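Local coordinates for uncharacterized protein (Enterococcus faecalis, PDB 3L1W), which is of unknown function but belongs to the endonuclease/exonuclease/phosphatase family and may act as a 3'-5' RNA exonuclease, at residues A[141-146]-A[173-179]; A[164-170]-A[212-218]. The contacts are given in a common frame with arbitrary orientation. Numbering follows the deposited sequence.

Interaction 1: A[141-146]-A[173-179]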
loop_
_atom_site.group_PDB
_atom_site.type_symbol
_atom_site.label_atom_id
_atom_site.label_comp_id
_atom_site.label_asym_id
_atom_site.label_seq_id
_atom_site.Cartn_x
_atom_site.Cartn_y
_atom_site.Cartn_z
ATOM N N ARG A 141 -29.491 -3.634 13.006
ATOM C CA ARG A 141 -28.747 -2.989 11.939
ATOM C C ARG A 141 -29.674 -2.298 10.950
ATOM O O ARG A 141 -29.432 -1.164 10.550
ATOM C CB ARG A 141 -27.848 -4.010 11.233
ATOM C CG ARG A 141 -26.735 -4.505 12.143
ATOM C CD ARG A 141 -25.780 -5.452 11.439
ATOM N NE ARG A 141 -26.207 -6.849 11.423
ATOM C CZ ARG A 141 -26.027 -7.702 12.428
ATOM N NH1 ARG A 141 -25.492 -7.288 13.573
ATOM N NH2 ARG A 141 -26.402 -8.969 12.294
ATOM N N LEU A 142 -30.732 -2.991 10.547
ATOM C CA LEU A 142 -31.700 -2.406 9.637
ATOM C C LEU A 142 -32.282 -1.154 10.272
ATOM O O LEU A 142 -32.440 -0.131 9.614
ATOM C CB LEU A 142 -32.820 -3.400 9.342
ATOM C CG LEU A 142 -33.859 -2.985 8.297
ATOM C CD1 LEU A 142 -33.231 -2.867 6.918
ATOM C CD2 LEU A 142 -34.990 -3.995 8.272
ATOM N N ALA A 143 -32.600 -1.237 11.559
ATOM C CA ALA A 143 -33.219 -0.112 12.256
ATOM C C ALA A 143 -32.280 1.083 12.345
ATOM O O ALA A 143 -32.701 2.227 12.160
ATOM C CB ALA A 143 -33.690 -0.531 13.652
ATOM N N GLY A 144 -31.008 0.824 12.636
ATOM C CA GLY A 144 -30.029 1.893 12.718
ATOM C C GLY A 144 -29.810 2.595 11.391
ATOM O O GLY A 144 -29.717 3.818 11.334
HETATM N N MSE A 145 -29.725 1.816 10.315
HETATM C CA MSE A 145 -29.510 2.385 8.996
HETATM C C MSE A 145 -30.740 3.160 8.541
HETATM O O MSE A 145 -30.624 4.164 7.840
HETATM C CB MSE A 145 -29.154 1.293 7.981
HETATM C CG MSE A 145 -29.011 1.799 6.551
HETATM SE SE MSE A 145 -27.605 3.142 6.353
HETATM C CE MSE A 145 -26.105 2.054 6.923
ATOM N N THR A 146 -31.914 2.712 8.967
ATOM C CA THR A 146 -33.153 3.416 8.654
ATOM C C THR A 146 -33.095 4.830 9.224
ATOM O O THR A 146 -33.471 5.798 8.558
ATOM C CB THR A 146 -34.374 2.646 9.194
ATOM O OG1 THR A 146 -34.468 1.380 8.517
ATOM C CG2 THR A 146 -35.665 3.427 8.957
ATOM N N GLU A 173 -27.645 -9.516 4.201
ATOM C CA GLU A 173 -28.581 -8.986 5.204
ATOM C C GLU A 173 -29.512 -7.920 4.643
ATOM O O GLU A 173 -29.166 -7.231 3.685
ATOM C CB GLU A 173 -27.843 -8.410 6.424
ATOM C CG GLU A 173 -27.210 -9.453 7.328
ATOM C CD GLU A 173 -27.079 -8.984 8.775
ATOM O OE1 GLU A 173 -27.516 -7.851 9.093
ATOM O OE2 GLU A 173 -26.541 -9.761 9.591
ATOM N N GLU A 174 -30.678 -7.780 5.272
ATOM C CA GLU A 174 -31.684 -6.807 4.851
ATOM C C GLU A 174 -31.133 -5.393 4.762
ATOM O O GLU A 174 -31.499 -4.633 3.869
ATOM C CB GLU A 174 -32.900 -6.818 5.795
ATOM C CG GLU A 174 -33.884 -7.947 5.567
ATOM C CD GLU A 174 -35.204 -7.714 6.295
ATOM O OE1 GLU A 174 -35.961 -6.806 5.883
ATOM O OE2 GLU A 174 -35.484 -8.436 7.277
ATOM N N VAL A 175 -30.254 -5.027 5.690
ATOM C CA VAL A 175 -29.720 -3.676 5.685
ATOM C C VAL A 175 -29.048 -3.336 4.350
ATOM O O VAL A 175 -29.136 -2.205 3.885
ATOM C CB VAL A 175 -28.776 -3.410 6.885
ATOM C CG1 VAL A 175 -27.522 -4.273 6.802
ATOM C CG2 VAL A 175 -28.417 -1.913 6.959
ATOM N N HIS A 176 -28.400 -4.315 3.717
ATOM C CA HIS A 176 -27.739 -4.053 2.442
ATOM C C HIS A 176 -28.752 -3.847 1.325
ATOM O O HIS A 176 -28.535 -3.047 0.417
ATOM C CB HIS A 176 -26.749 -5.167 2.083
ATOM C CG HIS A 176 -25.515 -5.153 2.924
ATOM N ND1 HIS A 176 -24.526 -4.204 2.778
ATOM C CD2 HIS A 176 -25.119 -5.957 3.939
ATOM C CE1 HIS A 176 -23.565 -4.436 3.655
ATOM N NE2 HIS A 176 -23.905 -5.491 4.377
ATOM N N GLN A 177 -29.861 -4.567 1.390
ATOM C CA GLN A 177 -30.926 -4.398 0.407
ATOM C C GLN A 177 -31.492 -2.989 0.498
ATOM O O GLN A 177 -31.797 -2.355 -0.513
ATOM C CB GLN A 177 -32.036 -5.438 0.605
ATOM C CG GLN A 177 -31.619 -6.849 0.218
ATOM C CD GLN A 177 -31.146 -6.936 -1.223
ATOM O OE1 GLN A 177 -29.973 -7.206 -1.493
ATOM N NE2 GLN A 177 -32.057 -6.692 -2.157
ATOM N N LEU A 178 -31.617 -2.482 1.721
ATOM C CA LEU A 178 -32.133 -1.133 1.926
ATOM C C LEU A 178 -31.161 -0.099 1.366
ATOM O O LEU A 178 -31.539 0.828 0.637
ATOM C CB LEU A 178 -32.365 -0.873 3.416
ATOM C CG LEU A 178 -32.807 0.542 3.794
ATOM C CD1 LEU A 178 -34.138 0.865 3.145
ATOM C CD2 LEU A 178 -32.897 0.677 5.304
ATOM N N VAL A 179 -29.901 -0.249 1.736
ATOM C CA VAL A 179 -28.861 0.663 1.279
ATOM C C VAL A 179 -28.760 0.686 -0.257
ATOM O O VAL A 179 -28.579 1.738 -0.860
ATOM C CB VAL A 179 -27.518 0.304 1.944
ATOM C CG1 VAL A 179 -26.352 0.990 1.245
ATOM C CG2 VAL A 179 -27.569 0.656 3.437
#
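A bidentate salt bridge closes the N-terminal end of this helix pair. The Arg141 guanidinium meets the Glu173 carboxylate edge-on, with NE 2.9 Å from Glu173 OE1 along a nearly straight hydrogen bond and NH2 2.8 Å from Glu173 OE2. Glu173 holds the N-cap position of helix 174-179, so the bridge ties the start of that helix to helix 138-151. The remaining guanidinium nitrogen, NH1, donates to the carbonyl of Asp134, and NH2 also has a long, weak ion pair with a sulfate ion, probably from the crystallisation liquor.

Beyond the charges the interface is mainly apolar. The short axes run at 25° to each other and approach to 9.0 Å, a nearly parallel packing in which Leu142 and Val175 have the nearest CA atoms, 4.6 Å apart. Leu142 CD1 lies 3.8 Å from Val175 CA and 3.9 Å from Leu178 CD2, filling the space between these two residues one helical turn apart. Met145, present as selenomethionine, reaches across with CB 3.4 Å from Val175 CG2 and CG 3.6 Å from Val179 CG2. At the more exposed side, Thr146 OG1 touches Leu178 CD2 at 3.6 Å while its hydroxyl donates to Leu142 O (2.8 Å), keeping its polar group within its own helix.

Leu178 extends the seam to Leu149 farther along helix 138-151, whereas Met145 reaches Phe167 in the loop that follows strand 161-164. His176, whose CA-to-CB bond points away from helix 138-151, hydrogen-bonds Tyr218 of strand 215-220, which ties helix 174-179 to the sheet.

Interaction 2: A[164-170]-A[212-218]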
loop_
_atom_site.group_PDB
_atom_site.type_symbol
_atom_site.label_atom_id
_atom_site.label_comp_id
_atom_site.label_asym_id
_atom_site.label_seq_id
_atom_site.Cartn_x
_atom_site.Cartn_y
_atom_site.Cartn_z
HETATM N N MSE A 164 -19.815 5.023 4.471
HETATM C CA MSE A 164 -18.624 4.204 4.708
HETATM C C MSE A 164 -18.550 3.727 6.133
HETATM O O MSE A 164 -18.743 4.500 7.059
HETATM C CB MSE A 164 -17.359 5.032 4.455
HETATM C CG MSE A 164 -17.440 5.934 3.260
HETATM SE SE MSE A 164 -15.835 7.035 3.092
HETATM C CE MSE A 164 -14.605 5.630 2.648
ATOM N N GLY A 165 -18.227 2.460 6.322
ATOM C CA GLY A 165 -17.933 2.008 7.663
ATOM C C GLY A 165 -18.201 0.543 7.916
ATOM O O GLY A 165 -18.249 -0.282 7.004
ATOM N N ASP A 166 -18.372 0.246 9.192
ATOM C CA ASP A 166 -18.547 -1.110 9.660
ATOM C C ASP A 166 -20.042 -1.391 9.813
ATOM O O ASP A 166 -20.694 -0.893 10.743
ATOM C CB ASP A 166 -17.803 -1.259 10.985
ATOM C CG ASP A 166 -17.888 -2.659 11.554
ATOM O OD1 ASP A 166 -18.707 -3.476 11.072
ATOM O OD2 ASP A 166 -17.127 -2.938 12.503
ATOM N N PHE A 167 -20.591 -2.169 8.886
ATOM C CA PHE A 167 -22.020 -2.471 8.881
ATOM C C PHE A 167 -22.348 -3.623 9.816
ATOM O O PHE A 167 -23.521 -3.876 10.093
ATOM C CB PHE A 167 -22.511 -2.815 7.464
ATOM C CG PHE A 167 -22.650 -1.622 6.563
ATOM C CD1 PHE A 167 -23.848 -1.360 5.909
ATOM C CD2 PHE A 167 -21.585 -0.771 6.360
ATOM C CE1 PHE A 167 -23.968 -0.252 5.072
ATOM C CE2 PHE A 167 -21.704 0.335 5.531
ATOM C CZ PHE A 167 -22.895 0.590 4.896
ATOM N N ASN A 168 -21.318 -4.333 10.285
ATOM C CA ASN A 168 -21.540 -5.532 11.093
ATOM C C ASN A 168 -22.477 -6.523 10.409
ATOM O O ASN A 168 -23.157 -7.301 11.077
ATOM C CB ASN A 168 -22.089 -5.167 12.487
ATOM C CG ASN A 168 -20.987 -5.038 13.535
ATOM O OD1 ASN A 168 -20.081 -5.874 13.603
ATOM N ND2 ASN A 168 -21.071 -4.005 14.369
ATOM N N ALA A 169 -22.494 -6.517 9.075
ATOM C CA ALA A 169 -23.430 -7.358 8.329
ATOM C C ALA A 169 -22.791 -7.898 7.063
ATOM O O ALA A 169 -22.229 -7.134 6.286
ATOM C CB ALA A 169 -24.692 -6.571 7.968
ATOM N N GLU A 170 -22.896 -9.211 6.856
ATOM C CA GLU A 170 -22.487 -9.814 5.587
ATOM C C GLU A 170 -23.467 -9.392 4.486
ATOM O O GLU A 170 -24.554 -8.890 4.771
ATOM C CB GLU A 170 -22.414 -11.341 5.693
ATOM C CG GLU A 170 -21.509 -11.851 6.823
ATOM C CD GLU A 170 -20.036 -11.937 6.446
ATOM O OE1 GLU A 170 -19.702 -12.099 5.250
ATOM O OE2 GLU A 170 -19.198 -11.858 7.368
ATOM N N GLU A 212 -14.630 -12.180 7.438
ATOM C CA GLU A 212 -15.989 -11.658 7.388
ATOM C C GLU A 212 -16.019 -10.382 6.548
ATOM O O GLU A 212 -15.128 -9.542 6.649
ATOM C CB GLU A 212 -16.506 -11.380 8.804
ATOM C CG GLU A 212 -16.527 -12.623 9.688
ATOM C CD GLU A 212 -17.109 -12.355 11.062
ATOM O OE1 GLU A 212 -17.895 -11.396 11.202
ATOM O OE2 GLU A 212 -16.770 -13.098 12.006
ATOM N N GLU A 213 -17.037 -10.255 5.704
ATOM C CA GLU A 213 -17.223 -9.055 4.894
ATOM C C GLU A 213 -18.206 -8.134 5.599
ATOM O O GLU A 213 -19.419 -8.183 5.349
ATOM C CB GLU A 213 -17.762 -9.413 3.508
ATOM C CG GLU A 213 -16.834 -10.283 2.690
ATOM C CD GLU A 213 -17.480 -10.823 1.428
ATOM O OE1 GLU A 213 -18.638 -10.455 1.128
ATOM O OE2 GLU A 213 -16.826 -11.632 0.740
ATOM N N ILE A 214 -17.692 -7.296 6.491
ATOM C CA ILE A 214 -18.583 -6.454 7.284
ATOM C C ILE A 214 -18.338 -4.949 7.120
ATOM O O ILE A 214 -19.183 -4.142 7.504
ATOM C CB ILE A 214 -18.573 -6.843 8.786
ATOM C CG1 ILE A 214 -17.164 -6.742 9.389
ATOM C CG2 ILE A 214 -19.171 -8.250 8.978
ATOM C CD1 ILE A 214 -17.135 -7.059 10.897
ATOM N N ASP A 215 -17.209 -4.583 6.516
ATOM C CA ASP A 215 -16.916 -3.172 6.239
ATOM C C ASP A 215 -17.193 -2.888 4.777
ATOM O O ASP A 215 -16.897 -3.724 3.929
ATOM C CB ASP A 215 -15.454 -2.866 6.547
ATOM C CG ASP A 215 -15.104 -3.146 7.986
ATOM O OD1 ASP A 215 -15.533 -2.368 8.854
ATOM O OD2 ASP A 215 -14.414 -4.152 8.252
ATOM N N TYR A 216 -17.743 -1.709 4.490
ATOM C CA TYR A 216 -18.200 -1.351 3.150
ATOM C C TYR A 216 -17.952 0.109 2.820
ATOM O O TYR A 216 -17.963 0.975 3.701
ATOM C CB TYR A 216 -19.705 -1.616 3.009
ATOM C CG TYR A 216 -20.059 -3.078 3.074
ATOM C CD1 TYR A 216 -20.291 -3.809 1.914
ATOM C CD2 TYR A 216 -20.132 -3.737 4.293
ATOM C CE1 TYR A 216 -20.596 -5.160 1.972
ATOM C CE2 TYR A 216 -20.419 -5.084 4.359
ATOM C CZ TYR A 216 -20.656 -5.786 3.202
ATOM O OH TYR A 216 -20.954 -7.122 3.274
ATOM N N ILE A 217 -17.744 0.369 1.532
ATOM C CA ILE A 217 -17.759 1.722 1.012
ATOM C C ILE A 217 -18.847 1.774 -0.048
ATOM O O ILE A 217 -18.688 1.244 -1.149
ATOM C CB ILE A 217 -16.390 2.133 0.428
ATOM C CG1 ILE A 217 -15.330 2.147 1.530
ATOM C CG2 ILE A 217 -16.478 3.499 -0.255
ATOM C CD1 ILE A 217 -13.918 2.523 1.011
ATOM N N TYR A 218 -19.966 2.395 0.313
ATOM C CA TYR A 218 -21.103 2.548 -0.595
ATOM C C TYR A 218 -21.069 3.938 -1.215
ATOM O O TYR A 218 -20.772 4.927 -0.532
ATOM C CB TYR A 218 -22.426 2.343 0.162
ATOM C CG TYR A 218 -22.881 0.900 0.235
ATOM C CD1 TYR A 218 -23.519 0.307 -0.844
ATOM C CD2 TYR A 218 -22.705 0.144 1.394
ATOM C CE1 TYR A 218 -23.953 -1.011 -0.791
ATOM C CE2 TYR A 218 -23.138 -1.181 1.466
ATOM C CZ TYR A 218 -23.763 -1.748 0.366
ATOM O OH TYR A 218 -24.204 -3.047 0.411
HETATM O O HOH W 1 -20.672 -11.291 2.723
HETATM O O HOH W 2 -20.096 -11.743 9.931
#
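This buried contact is an antiparallel strand pairing that opens into a loop: the end of strand 161-164 and the chain after it run beside the start of strand 215-220, inside one of the two sheets. Gly165 and Tyr216 form the hydrogen-bonded pair, with Gly165 N to Tyr216 O at 3.0 Å and Tyr216 N to Gly165 O at 2.9 Å; Phe167 N to Ile214 O (2.8 Å) continues the pairing. On one face Phe167 receives the edge of Tyr216 in a T-shaped stack, centroids 5.3 Å apart, and Phe167 CZ touches Tyr218 CD2 at 3.5 Å, completing an aromatic cluster. At the loop end, waters bridge Glu170 to Glu212 and Glu213.

The other face carries Asp166 and Asp215, whose carboxylates are held by Asn7 and by Thr198 and His242, respectively. Asp166 OD1 accepts from Asn168 N (2.9 Å) in an Asx turn. Gly165-Asn168 matches the GDFN motif of DNase I-like enzymes, whose Asp and Asn belong to the catalytic centre, as Asp166 and Asn168 probably do.

In the fold
The segments alternate along the chain, so loop 164-170 leads from the sheet pairing of interaction 2 into helix 174-179 of interaction 1; their centres lie 11 Å apart. His176 joins them: its ND1 is 2.7 Å from Tyr218 OH and its NE2 3.0 Å from Ala169 O, both probable hydrogen bonds, while its ring meets those of Phe167 and Tyr216. Arg141 CD packs 3.1 Å from Phe167 O, bringing helix 138-151 against the same loop. Interaction 1 thus backs the aromatic face of interaction 2. The acidic face on the other side of that pairing is consistent with the family's catalytic centre. The sulfate ion lies about 4 Å from the Arg141 side chain (nearest atoms).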